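Long-range contacts in putative cell filamentation protein (Bartonella quintana, PDB 4N67), which probably transfers AMP from ATP to target proteins, as a Fic-domain effector that Bartonella delivers into host cells: residues V79-P84 with S111-E116; M98-Y103 with A195-N200; Y176-S181 with E209-P214. The protein carries 2 engineered substitutions. One frame throughout, in Å; residues are numbered along the deposited sequence.

Interaction 1: residues V79-P84 with S111-E116; sequences VTRDQP and SQIQRE
The guanidinium of Arg81 carries on one face the CD1 methyl of Ile113, seated over the centre of the group with CD1 3.5 Å from Arg81 CZ. Ile113 CG1 follows at 3.9 Å from Arg81 NH1, so the end of the isoleucine lies against the plane and leaves the N-H groups to other partners. NE donates to the backbone O of His153, NH1 to Ala108 O and NH2 to Met95 O; this set of carbonyls would help to offset a buried positive charge. The second pair of flat groups, the Asp82 carboxylate and the Gln114 amide, belongs to side chains that cross at about a right angle, yet the two planes are only 20° apart. Gln114 NE2 gives Asp82 OD2 a hydrogen bond of 2.9 Å with an angle of 163° at the hydrogen, met on the syn side and 22° out of the carboxylate plane.

Thr80 to Gln83 form a type I beta turn, closed by Gln83 N to Thr80 O at 3.1 Å, in the loop between helix 59-70 and strand 85-86. This turn sits against the first turn of helix 112-126, within the Fic/DOC family region, and through Arg81 it reaches the start of the Fic-motif sequence HPFRKGNGR, whose first residue is His153.

The other oxygen of the Asp82 carboxylate, OD1, takes the Thr80 hydroxyl on its syn lone pair, OG1 to OD1 2.6 Å. Arg63 NH2, from helix 59-70, bonds both Thr80 OG1 and Gln114 OE1 and ties the turn and the helix together a second time.

Interaction 2: residues M98-Y103 with A195-N200; sequences MRPKGY and AMQHNN. With ADP (adenosine-5'-diphosphate), chain B.
Gln197, near the end of helix 185-198, passes obliquely across Tyr103 on its way to the adenine of ADP. Its CB lies 4.0 Å from Tyr103 CD1 and, on its other contact, covers the centre of one face of the neighbouring His198 ring. CG comes closer to the tyrosine, 3.4 Å from CD1. The chain then bends (chi2 -58°, which sets CD on the Tyr103 side), and CD and OE1 come down on the tyrosine CB, OE1 at 3.4 Å. The ring and amide planes are 38° apart, an oblique meeting with no stacking. At the tip, NE2 donates to ADP N1 over 3.3 Å, almost straight with 173° at the hydrogen, while its stronger partner is the backbone O of Val105.

Around this donor the two segments form part of the adenine pocket of the Fic domain. Pro100, first residue of a type II turn that ends at Tyr103, sets its CB and CG over the base near C6 and N6, CG 3.5 Å from N6. Tyr103 CD2 approaches the same amino nitrogen at 3.3 Å, and Met196 SD lies 3.6 Å from C2. Farther out, the tyrosine hydroxyl and His198 NE2 share a water, 2.7 Å from OH, which extends the contact toward the surface by a polar bridge.

Both partners of NE2, a carbonyl oxygen and an unprotonated ring nitrogen, accept from the amide nitrogen. A donor facing N1 is matched by adenine, whereas guanine carries a hydrogen on that atom; the contact therefore probably contributes to the recognition of adenine, with proline, tyrosine and methionine supplying its mainly apolar surroundings.

Interaction 3: residues Y176-S181 with E209-P214; sequences YKIDFS and EDITHP
A two-stranded antiparallel sheet pairs strand 176-178, which follows helix 164-174, with strand 212-214, which follows helix 202-211 in the chain; the strand directions differ by 159°. Lys177 and His213 form the hydrogen-bonded pair, with Lys177 N to His213 O at 2.8 Å and His213 N to Lys177 O at 3.1 Å. Two residues on from Lys177, Asp179 N reaches Ile211 O at 2.9 Å.

The two faces differ in character. On the face of Lys177 and His213 the side chains lie side by side and point the same way, and the lysine CB rests over one face of the imidazole, 3.9 Å from its centroid, a CH-pi contact. On the face of Ile178 and Thr212, Ile178 packs on Phe138 of helix 135-152, and its CG2 touches Ile211 CD1 at 3.6 Å. Ile211 CG1, set between its backbone N and carbonyl carbon (chi1 68°), also approaches Ile178 CG2. The Ile211 CD1 methyl reaches over a face of the Phe180 ring, offset toward the rim and 3.5 Å from CD1 of the ring. Tyr176 reaches past Pro214, stacks on Phe138 and bonds Leu133 O through its hydroxyl, thereby joining the sheet to the helical body.

Beyond the strand, Asp179 makes an Asx turn: OD1 accepts Ser181 N and, at 2.6 Å, Ser181 OG, both from one face of the carboxylate. At the opposite end, His213 ND1 donates to Pro214 O at 3.0 Å, the oxygen lying in the imidazole plane while the nitrogen stands above the plane of the carbonyl.

Interaction 2 lines the ADP pocket directly, while the other two flank it: the side chains of Arg81 in interaction 1 and Phe180 in interaction 3 are each about 8 Å from the nucleotide. The bound magnesium ion is about 12, 13 and 11 Å from the side chains of Arg81, Pro100 and Phe180, respectively. Interactions 1 and 2 have centres 19 Å apart and meet where Arg81 CD comes 3.5 Å from Met98 SD, a doubtful touch because Met98 has two conformers. Interactions 1 and 3 lie on opposite sides of the chain's centre, about 17 Å apart at their nearest atoms. Helix 185-198, which supplies Gln197, runs in sequence between the two strands of interaction 3.

Interaction 1: residues V79-P84 with S111-E116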
loop_
_atom_site.group_PDB
_atom_site.type_symbol
_atom_site.label_atom_id
_atom_site.label_comp_id
_atom_site.label_asym_id
_atom_site.label_seq_id
_atom_site.Cartn_x
_atom_site.Cartn_y
_atom_site.Cartn_z
ATOM N N VAL A 79 11.537 1.623 2.554
ATOM C CA VAL A 79 12.394 2.012 1.418
ATOM C C VAL A 79 11.721 1.547 0.129
ATOM O O VAL A 79 11.327 0.377 0.006
ATOM C CB VAL A 79 13.803 1.393 1.549
ATOM C CG1 VAL A 79 14.709 1.878 0.416
ATOM C CG2 VAL A 79 14.407 1.710 2.897
ATOM N N THR A 80 11.613 2.453 -0.837
ATOM C CA THR A 80 10.970 2.108 -2.105
ATOM C C THR A 80 11.948 1.357 -3.011
ATOM O O THR A 80 13.161 1.491 -2.886
ATOM C CB THR A 80 10.352 3.346 -2.791
ATOM O OG1 THR A 80 11.337 4.374 -2.916
ATOM C CG2 THR A 80 9.147 3.849 -2.017
ATOM N N ARG A 81 11.404 0.577 -3.928
ATOM C CA ARG A 81 12.168 -0.409 -4.686
ATOM C C ARG A 81 12.970 0.157 -5.838
ATOM O O ARG A 81 13.761 -0.572 -6.438
ATOM C CB ARG A 81 11.241 -1.536 -5.173
ATOM C CG ARG A 81 10.160 -1.084 -6.154
ATOM C CD ARG A 81 9.226 -2.207 -6.598
ATOM N NE ARG A 81 8.059 -1.621 -7.251
ATOM C CZ ARG A 81 8.025 -1.158 -8.495
ATOM N NH1 ARG A 81 6.935 -0.566 -8.921
ATOM N NH2 ARG A 81 9.044 -1.367 -9.331
ATOM N N ASP A 82 12.791 1.443 -6.098
ATOM C CA ASP A 82 13.610 2.151 -7.063
ATOM C C ASP A 82 14.968 2.484 -6.466
ATOM O O ASP A 82 15.921 2.711 -7.220
ATOM C CB ASP A 82 12.908 3.417 -7.554
ATOM C CG ASP A 82 12.525 4.365 -6.439
ATOM O OD1 ASP A 82 12.071 3.932 -5.341
ATOM O OD2 ASP A 82 12.632 5.566 -6.646
ATOM N N GLN A 83 15.050 2.522 -5.139
ATOM C CA GLN A 83 16.226 3.018 -4.413
ATOM C C GLN A 83 17.123 1.855 -4.043
ATOM O O GLN A 83 16.641 0.862 -3.526
ATOM C CB GLN A 83 15.789 3.759 -3.154
ATOM C CG GLN A 83 14.987 5.014 -3.477
ATOM C CD GLN A 83 14.643 5.833 -2.249
ATOM O OE1 GLN A 83 15.181 5.611 -1.162
ATOM N NE2 GLN A 83 13.751 6.796 -2.417
ATOM N N PRO A 84 18.428 1.978 -4.278
ATOM C CA PRO A 84 19.320 0.904 -3.823
ATOM C C PRO A 84 19.281 0.807 -2.311
ATOM O O PRO A 84 19.235 1.844 -1.620
ATOM C CB PRO A 84 20.696 1.362 -4.297
ATOM C CG PRO A 84 20.423 2.324 -5.400
ATOM C CD PRO A 84 19.180 3.032 -4.975
ATOM N N SER A 111 12.014 5.539 -11.787
ATOM C CA SER A 111 11.608 6.891 -11.332
ATOM C C SER A 111 10.116 7.254 -11.543
ATOM O O SER A 111 9.610 8.253 -10.988
ATOM C CB SER A 111 12.517 7.944 -11.933
ATOM O OG SER A 111 12.294 8.079 -13.324
ATOM N N GLN A 112 9.375 6.448 -12.322
ATOM C CA GLN A 112 7.927 6.603 -12.367
ATOM C C GLN A 112 7.317 6.488 -10.967
ATOM O O GLN A 112 6.259 7.053 -10.700
ATOM C CB GLN A 112 7.284 5.540 -13.246
ATOM C CG GLN A 112 7.603 5.766 -14.696
ATOM C CD GLN A 112 7.039 4.701 -15.603
ATOM O OE1 GLN A 112 6.511 3.679 -15.148
ATOM N NE2 GLN A 112 7.153 4.933 -16.915
ATOM N N ILE A 113 7.951 5.712 -10.100
ATOM C CA ILE A 113 7.412 5.493 -8.752
ATOM C C ILE A 113 7.373 6.838 -8.054
ATOM O O ILE A 113 6.352 7.214 -7.521
ATOM C CB ILE A 113 8.253 4.494 -7.941
ATOM C CG1 ILE A 113 8.192 3.087 -8.570
ATOM C CG2 ILE A 113 7.810 4.470 -6.485
ATOM C CD1 ILE A 113 9.150 2.099 -7.911
ATOM N N GLN A 114 8.489 7.551 -8.063
ATOM C CA GLN A 114 8.533 8.865 -7.383
ATOM C C GLN A 114 7.611 9.882 -8.045
ATOM O O GLN A 114 6.915 10.653 -7.350
ATOM C CB GLN A 114 9.955 9.419 -7.372
ATOM C CG GLN A 114 10.975 8.592 -6.594
ATOM C CD GLN A 114 10.512 8.166 -5.212
ATOM O OE1 GLN A 114 9.910 8.942 -4.446
ATOM N NE2 GLN A 114 10.797 6.923 -4.877
ATOM N N ARG A 115 7.594 9.883 -9.374
ATOM C CA ARG A 115 6.769 10.826 -10.126
ATOM C C ARG A 115 5.284 10.601 -9.852
ATOM O O ARG A 115 4.523 11.554 -9.672
ATOM C CB ARG A 115 7.065 10.753 -11.651
ATOM C CG ARG A 115 8.331 11.472 -12.098
ATOM C CD ARG A 115 8.583 11.364 -13.614
ATOM N NE ARG A 115 9.548 10.292 -13.881
ATOM C CZ ARG A 115 9.400 9.271 -14.725
ATOM N NH1 ARG A 115 10.363 8.364 -14.808
ATOM N NH2 ARG A 115 8.321 9.137 -15.474
ATOM N N GLU A 116 4.867 9.334 -9.823
ATOM C CA GLU A 116 3.478 9.034 -9.521
ATOM C C GLU A 116 3.094 9.374 -8.087
ATOM O O GLU A 116 1.991 9.833 -7.855
ATOM C CB GLU A 116 3.144 7.581 -9.850
ATOM C CG GLU A 116 3.198 7.324 -11.356
ATOM C CD GLU A 116 2.959 5.889 -11.767
ATOM O OE1 GLU A 116 2.296 5.152 -11.013
ATOM O OE2 GLU A 116 3.402 5.509 -12.885
#

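Interaction 2: residues M98-Y103 with A195-N200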
loop_
_atom_site.group_PDB
_atom_site.type_symbol
_atom_site.label_atom_id
_atom_site.label_comp_id
_atom_site.label_asym_id
_atom_site.label_seq_id
_atom_site.Cartn_x
_atom_site.Cartn_y
_atom_site.Cartn_z
ATOM N N MET A 98 8.618 -4.147 -11.942
ATOM C CA MET A 98 7.803 -5.275 -11.454
ATOM C C MET A 98 6.528 -5.355 -12.287
ATOM O O MET A 98 5.950 -4.340 -12.635
ATOM C CB MET A 98 7.428 -5.135 -9.964
ATOM C CG MET A 98 8.607 -5.158 -8.997
ATOM S SD MET A 98 8.114 -5.410 -7.269
ATOM C CE MET A 98 7.976 -7.180 -7.215
ATOM N N ARG A 99 6.111 -6.576 -12.618
ATOM C CA ARG A 99 4.893 -6.839 -13.413
ATOM C C ARG A 99 4.158 -7.988 -12.736
ATOM O O ARG A 99 4.789 -9.010 -12.445
ATOM C CB ARG A 99 5.260 -7.246 -14.844
ATOM C CG ARG A 99 4.077 -7.478 -15.784
ATOM C CD ARG A 99 4.530 -7.728 -17.224
ATOM N NE ARG A 99 5.008 -9.098 -17.430
ATOM C CZ ARG A 99 5.425 -9.600 -18.601
ATOM N NH1 ARG A 99 5.444 -8.853 -19.705
ATOM N NH2 ARG A 99 5.822 -10.866 -18.677
ATOM N N PRO A 100 2.841 -7.851 -12.486
ATOM C CA PRO A 100 2.170 -8.988 -11.835
ATOM C C PRO A 100 2.179 -10.208 -12.737
ATOM O O PRO A 100 2.019 -10.087 -13.949
ATOM C CB PRO A 100 0.738 -8.499 -11.584
ATOM C CG PRO A 100 0.631 -7.115 -12.106
ATOM C CD PRO A 100 1.977 -6.662 -12.598
ATOM N N LYS A 101 2.409 -11.368 -12.135
ATOM C CA LYS A 101 2.371 -12.657 -12.854
ATOM C C LYS A 101 1.111 -12.854 -13.676
ATOM O O LYS A 101 0.009 -12.562 -13.225
ATOM C CB LYS A 101 2.477 -13.780 -11.843
ATOM C CG LYS A 101 3.855 -13.924 -11.241
ATOM C CD LYS A 101 3.927 -15.152 -10.349
ATOM C CE LYS A 101 5.347 -15.485 -9.933
ATOM N NZ LYS A 101 6.028 -14.305 -9.343
ATOM N N GLY A 102 1.265 -13.365 -14.900
ATOM C CA GLY A 102 0.149 -13.654 -15.752
ATOM C C GLY A 102 -0.399 -12.485 -16.486
ATOM O O GLY A 102 -1.303 -12.626 -17.287
ATOM N N TYR A 103 0.135 -11.289 -16.216
ATOM C CA TYR A 103 -0.453 -10.105 -16.765
ATOM C C TYR A 103 0.506 -9.290 -17.598
ATOM O O TYR A 103 1.713 -9.335 -17.378
ATOM C CB TYR A 103 -1.027 -9.262 -15.612
ATOM C CG TYR A 103 -2.374 -9.781 -15.157
ATOM C CD1 TYR A 103 -3.492 -9.613 -15.948
ATOM C CD2 TYR A 103 -2.495 -10.477 -13.975
ATOM C CE1 TYR A 103 -4.721 -10.090 -15.553
ATOM C CE2 TYR A 103 -3.737 -10.965 -13.567
ATOM C CZ TYR A 103 -4.817 -10.755 -14.338
ATOM O OH TYR A 103 -6.054 -11.225 -13.948
ATOM N N ALA A 195 -9.028 -2.478 -12.709
ATOM C CA ALA A 195 -8.588 -1.111 -12.910
ATOM C C ALA A 195 -7.286 -1.039 -13.704
ATOM O O ALA A 195 -7.182 -0.288 -14.658
ATOM C CB ALA A 195 -8.446 -0.378 -11.573
ATOM N N MET A 196 -6.304 -1.828 -13.321
ATOM C CA MET A 196 -4.973 -1.665 -13.907
ATOM C C MET A 196 -4.741 -2.448 -15.209
ATOM O O MET A 196 -4.031 -1.977 -16.107
ATOM C CB MET A 196 -3.902 -2.056 -12.915
ATOM C CG MET A 196 -2.541 -1.515 -13.323
ATOM S SD MET A 196 -1.245 -1.731 -12.113
ATOM C CE MET A 196 -0.206 -2.955 -12.909
ATOM N N GLN A 197 -5.319 -3.634 -15.287
ATOM C CA GLN A 197 -5.111 -4.524 -16.443
ATOM C C GLN A 197 -6.150 -4.271 -17.518
ATOM O O GLN A 197 -5.857 -4.425 -18.716
ATOM C CB GLN A 197 -5.171 -5.981 -15.992
ATOM C CG GLN A 197 -4.125 -6.380 -14.987
ATOM C CD GLN A 197 -2.705 -6.156 -15.495
ATOM O OE1 GLN A 197 -2.421 -6.314 -16.680
ATOM N NE2 GLN A 197 -1.803 -5.805 -14.583
ATOM N N HIS A 198 -7.360 -3.873 -17.110
ATOM C CA HIS A 198 -8.500 -3.781 -18.047
ATOM C C HIS A 198 -9.139 -2.408 -18.164
ATOM O O HIS A 198 -10.163 -2.255 -18.849
ATOM C CB HIS A 198 -9.553 -4.827 -17.686
ATOM C CG HIS A 198 -9.002 -6.209 -17.588
ATOM N ND1 HIS A 198 -8.136 -6.734 -18.525
ATOM C CD2 HIS A 198 -9.187 -7.182 -16.668
ATOM C CE1 HIS A 198 -7.814 -7.971 -18.187
ATOM N NE2 HIS A 198 -8.444 -8.269 -17.065
ATOM N N ASN A 199 -8.517 -1.404 -17.546
ATOM C CA ASN A 199 -8.952 -0.012 -17.669
ATOM C C ASN A 199 -10.417 0.122 -17.278
ATOM O O ASN A 199 -11.196 0.804 -17.953
ATOM C CB ASN A 199 -8.733 0.484 -19.103
ATOM C CG ASN A 199 -8.848 1.992 -19.223
ATOM O OD1 ASN A 199 -8.398 2.734 -18.347
ATOM N ND2 ASN A 199 -9.458 2.456 -20.310
ATOM N N ASN A 200 -10.794 -0.586 -16.218
ATOM C CA ASN A 200 -12.166 -0.593 -15.745
ATOM C C ASN A 200 -12.201 -0.151 -14.288
ATOM O O ASN A 200 -11.955 -0.964 -13.394
ATOM C CB ASN A 200 -12.787 -1.976 -15.873
ATOM C CG ASN A 200 -14.188 -2.025 -15.311
ATOM O OD1 ASN A 200 -14.821 -0.985 -15.095
ATOM N ND2 ASN A 200 -14.671 -3.224 -15.044
HETATM P PB ADP B . 2.750 -7.275 -2.473
HETATM O O1B ADP B . 3.546 -8.030 -3.550
HETATM O O2B ADP B . 3.028 -5.814 -2.557
HETATM O O3B ADP B . 2.942 -7.820 -1.056
HETATM P PA ADP B . -0.188 -7.323 -2.574
HETATM O O1A ADP B . -1.042 -8.595 -2.451
HETATM O O2A ADP B . -0.035 -6.493 -1.321
HETATM O O3A ADP B . 1.325 -7.728 -3.064
HETATM O "O5'" ADP B . -0.764 -6.489 -3.797
HETATM C "C5'" ADP B . -0.481 -5.095 -3.960
HETATM C "C4'" ADP B . -1.675 -4.452 -4.658
HETATM O "O4'" ADP B . -1.703 -4.867 -6.039
HETATM C "C3'" ADP B . -3.012 -4.831 -4.029
HETATM O "O3'" ADP B . -3.854 -3.669 -3.892
HETATM C "C2'" ADP B . -3.599 -5.816 -5.024
HETATM O "O2'" ADP B . -5.031 -5.870 -5.036
HETATM C "C1'" ADP B . -3.049 -5.302 -6.323
HETATM N N9 ADP B . -3.000 -6.292 -7.418
HETATM C C8 ADP B . -2.993 -7.638 -7.350
HETATM N N7 ADP B . -2.909 -8.124 -8.611
HETATM C C5 ADP B . -2.860 -7.107 -9.479
HETATM C C6 ADP B . -2.777 -6.928 -10.935
HETATM N N6 ADP B . -2.711 -8.051 -11.713
HETATM N N1 ADP B . -2.740 -5.692 -11.459
HETATM C C2 ADP B . -2.793 -4.604 -10.641
HETATM N N3 ADP B . -2.882 -4.709 -9.297
HETATM C C4 ADP B . -2.912 -5.887 -8.676
HETATM O O HOH W 1 -8.095 -10.826 -15.704
#

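Interaction 3: residues Y176-S181 with E209-P214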
loop_
_atom_site.group_PDB
_atom_site.type_symbol
_atom_site.label_atom_id
_atom_site.label_comp_id
_atom_site.label_asym_id
_atom_site.label_seq_id
_atom_site.Cartn_x
_atom_site.Cartn_y
_atom_site.Cartn_z
ATOM N N TYR A 176 -14.645 9.672 7.248
ATOM C CA TYR A 176 -15.210 8.388 6.782
ATOM C C TYR A 176 -14.434 7.201 7.331
ATOM O O TYR A 176 -13.186 7.222 7.385
ATOM C CB TYR A 176 -15.179 8.350 5.263
ATOM C CG TYR A 176 -16.184 9.262 4.608
ATOM C CD1 TYR A 176 -17.503 8.871 4.498
ATOM C CD2 TYR A 176 -15.837 10.545 4.120
ATOM C CE1 TYR A 176 -18.458 9.679 3.926
ATOM C CE2 TYR A 176 -16.797 11.356 3.545
ATOM C CZ TYR A 176 -18.109 10.926 3.444
ATOM O OH TYR A 176 -19.113 11.723 2.885
ATOM N N LYS A 177 -15.157 6.156 7.735
ATOM C CA LYS A 177 -14.553 4.917 8.167
ATOM C C LYS A 177 -14.479 4.005 6.953
ATOM O O LYS A 177 -15.494 3.697 6.370
ATOM C CB LYS A 177 -15.374 4.223 9.266
ATOM C CG LYS A 177 -14.734 2.905 9.660
ATOM C CD LYS A 177 -15.289 2.269 10.912
ATOM C CE LYS A 177 -14.552 0.969 11.192
ATOM N NZ LYS A 177 -13.080 1.123 11.254
ATOM N N ILE A 178 -13.272 3.566 6.587
ATOM C CA ILE A 178 -13.071 2.619 5.474
ATOM C C ILE A 178 -12.641 1.311 6.119
ATOM O O ILE A 178 -11.624 1.280 6.814
ATOM C CB ILE A 178 -11.993 3.108 4.489
ATOM C CG1 ILE A 178 -12.397 4.453 3.874
ATOM C CG2 ILE A 178 -11.725 2.053 3.412
ATOM C CD1 ILE A 178 -11.348 5.049 2.939
ATOM N N ASP A 179 -13.421 0.248 5.898
ATOM C CA ASP A 179 -13.214 -1.043 6.604
ATOM C C ASP A 179 -13.016 -2.179 5.612
ATOM O O ASP A 179 -13.978 -2.764 5.093
ATOM C CB ASP A 179 -14.384 -1.309 7.561
ATOM C CG ASP A 179 -14.158 -2.539 8.449
ATOM O OD1 ASP A 179 -13.152 -3.263 8.212
ATOM O OD2 ASP A 179 -14.988 -2.748 9.353
ATOM N N PHE A 180 -11.757 -2.522 5.358
ATOM C CA PHE A 180 -11.449 -3.507 4.325
ATOM C C PHE A 180 -11.790 -4.914 4.744
ATOM O O PHE A 180 -11.867 -5.783 3.896
ATOM C CB PHE A 180 -9.979 -3.449 3.928
ATOM C CG PHE A 180 -9.629 -2.228 3.132
ATOM C CD1 PHE A 180 -9.797 -2.226 1.771
ATOM C CD2 PHE A 180 -9.079 -1.109 3.742
ATOM C CE1 PHE A 180 -9.452 -1.136 1.002
ATOM C CE2 PHE A 180 -8.735 0.005 2.981
ATOM C CZ PHE A 180 -8.913 -0.004 1.612
ATOM N N SER A 181 -12.008 -5.091 6.044
ATOM C CA SER A 181 -12.426 -6.398 6.596
ATOM C C SER A 181 -13.807 -6.814 6.118
ATOM O O SER A 181 -14.181 -7.992 6.235
ATOM C CB SER A 181 -12.358 -6.384 8.129
ATOM O OG SER A 181 -13.465 -5.779 8.749
ATOM N N GLU A 209 -17.418 2.132 -2.084
ATOM C CA GLU A 209 -18.780 2.363 -1.583
ATOM C C GLU A 209 -19.190 1.334 -0.535
ATOM O O GLU A 209 -19.785 1.682 0.507
ATOM C CB GLU A 209 -19.801 2.379 -2.714
ATOM C CG GLU A 209 -19.641 3.530 -3.685
ATOM C CD GLU A 209 -20.704 3.552 -4.779
ATOM O OE1 GLU A 209 -21.503 2.585 -4.893
ATOM O OE2 GLU A 209 -20.751 4.556 -5.524
ATOM N N ASP A 210 -18.904 0.070 -0.812
ATOM C CA ASP A 210 -19.371 -1.020 0.024
ATOM C C ASP A 210 -18.723 -1.109 1.389
ATOM O O ASP A 210 -19.333 -1.645 2.313
ATOM C CB ASP A 210 -19.230 -2.373 -0.703
ATOM C CG ASP A 210 -20.295 -2.580 -1.769
ATOM O OD1 ASP A 210 -21.298 -1.841 -1.774
ATOM O OD2 ASP A 210 -20.089 -3.472 -2.611
ATOM N N ILE A 211 -17.524 -0.556 1.540
ATOM C CA ILE A 211 -16.792 -0.683 2.798
ATOM C C ILE A 211 -16.658 0.627 3.550
ATOM O O ILE A 211 -15.965 0.667 4.546
ATOM C CB ILE A 211 -15.385 -1.276 2.574
ATOM C CG1 ILE A 211 -14.457 -0.314 1.814
ATOM C CG2 ILE A 211 -15.503 -2.619 1.862
ATOM C CD1 ILE A 211 -13.013 -0.808 1.681
ATOM N N THR A 212 -17.335 1.681 3.098
ATOM C CA THR A 212 -17.175 3.012 3.701
ATOM C C THR A 212 -18.481 3.489 4.314
ATOM O O THR A 212 -19.564 3.291 3.749
ATOM C CB THR A 212 -16.707 4.036 2.641
ATOM O OG1 THR A 212 -15.491 3.580 2.045
ATOM C CG2 THR A 212 -16.451 5.402 3.263
ATOM N N HIS A 213 -18.394 4.111 5.487
ATOM C CA HIS A 213 -19.523 4.863 6.024
ATOM C C HIS A 213 -19.041 6.141 6.679
ATOM O O HIS A 213 -17.897 6.206 7.114
ATOM C CB HIS A 213 -20.373 4.012 7.000
ATOM C CG HIS A 213 -19.674 3.609 8.270
ATOM N ND1 HIS A 213 -19.426 4.474 9.316
ATOM C CD2 HIS A 213 -19.215 2.403 8.667
ATOM C CE1 HIS A 213 -18.853 3.811 10.302
ATOM N NE2 HIS A 213 -18.704 2.561 9.929
ATOM N N PRO A 214 -19.900 7.170 6.724
ATOM C CA PRO A 214 -19.495 8.368 7.443
ATOM C C PRO A 214 -19.380 8.118 8.945
ATOM O O PRO A 214 -20.193 7.405 9.519
ATOM C CB PRO A 214 -20.600 9.365 7.117
ATOM C CG PRO A 214 -21.787 8.525 6.843
ATOM C CD PRO A 214 -21.251 7.312 6.148
#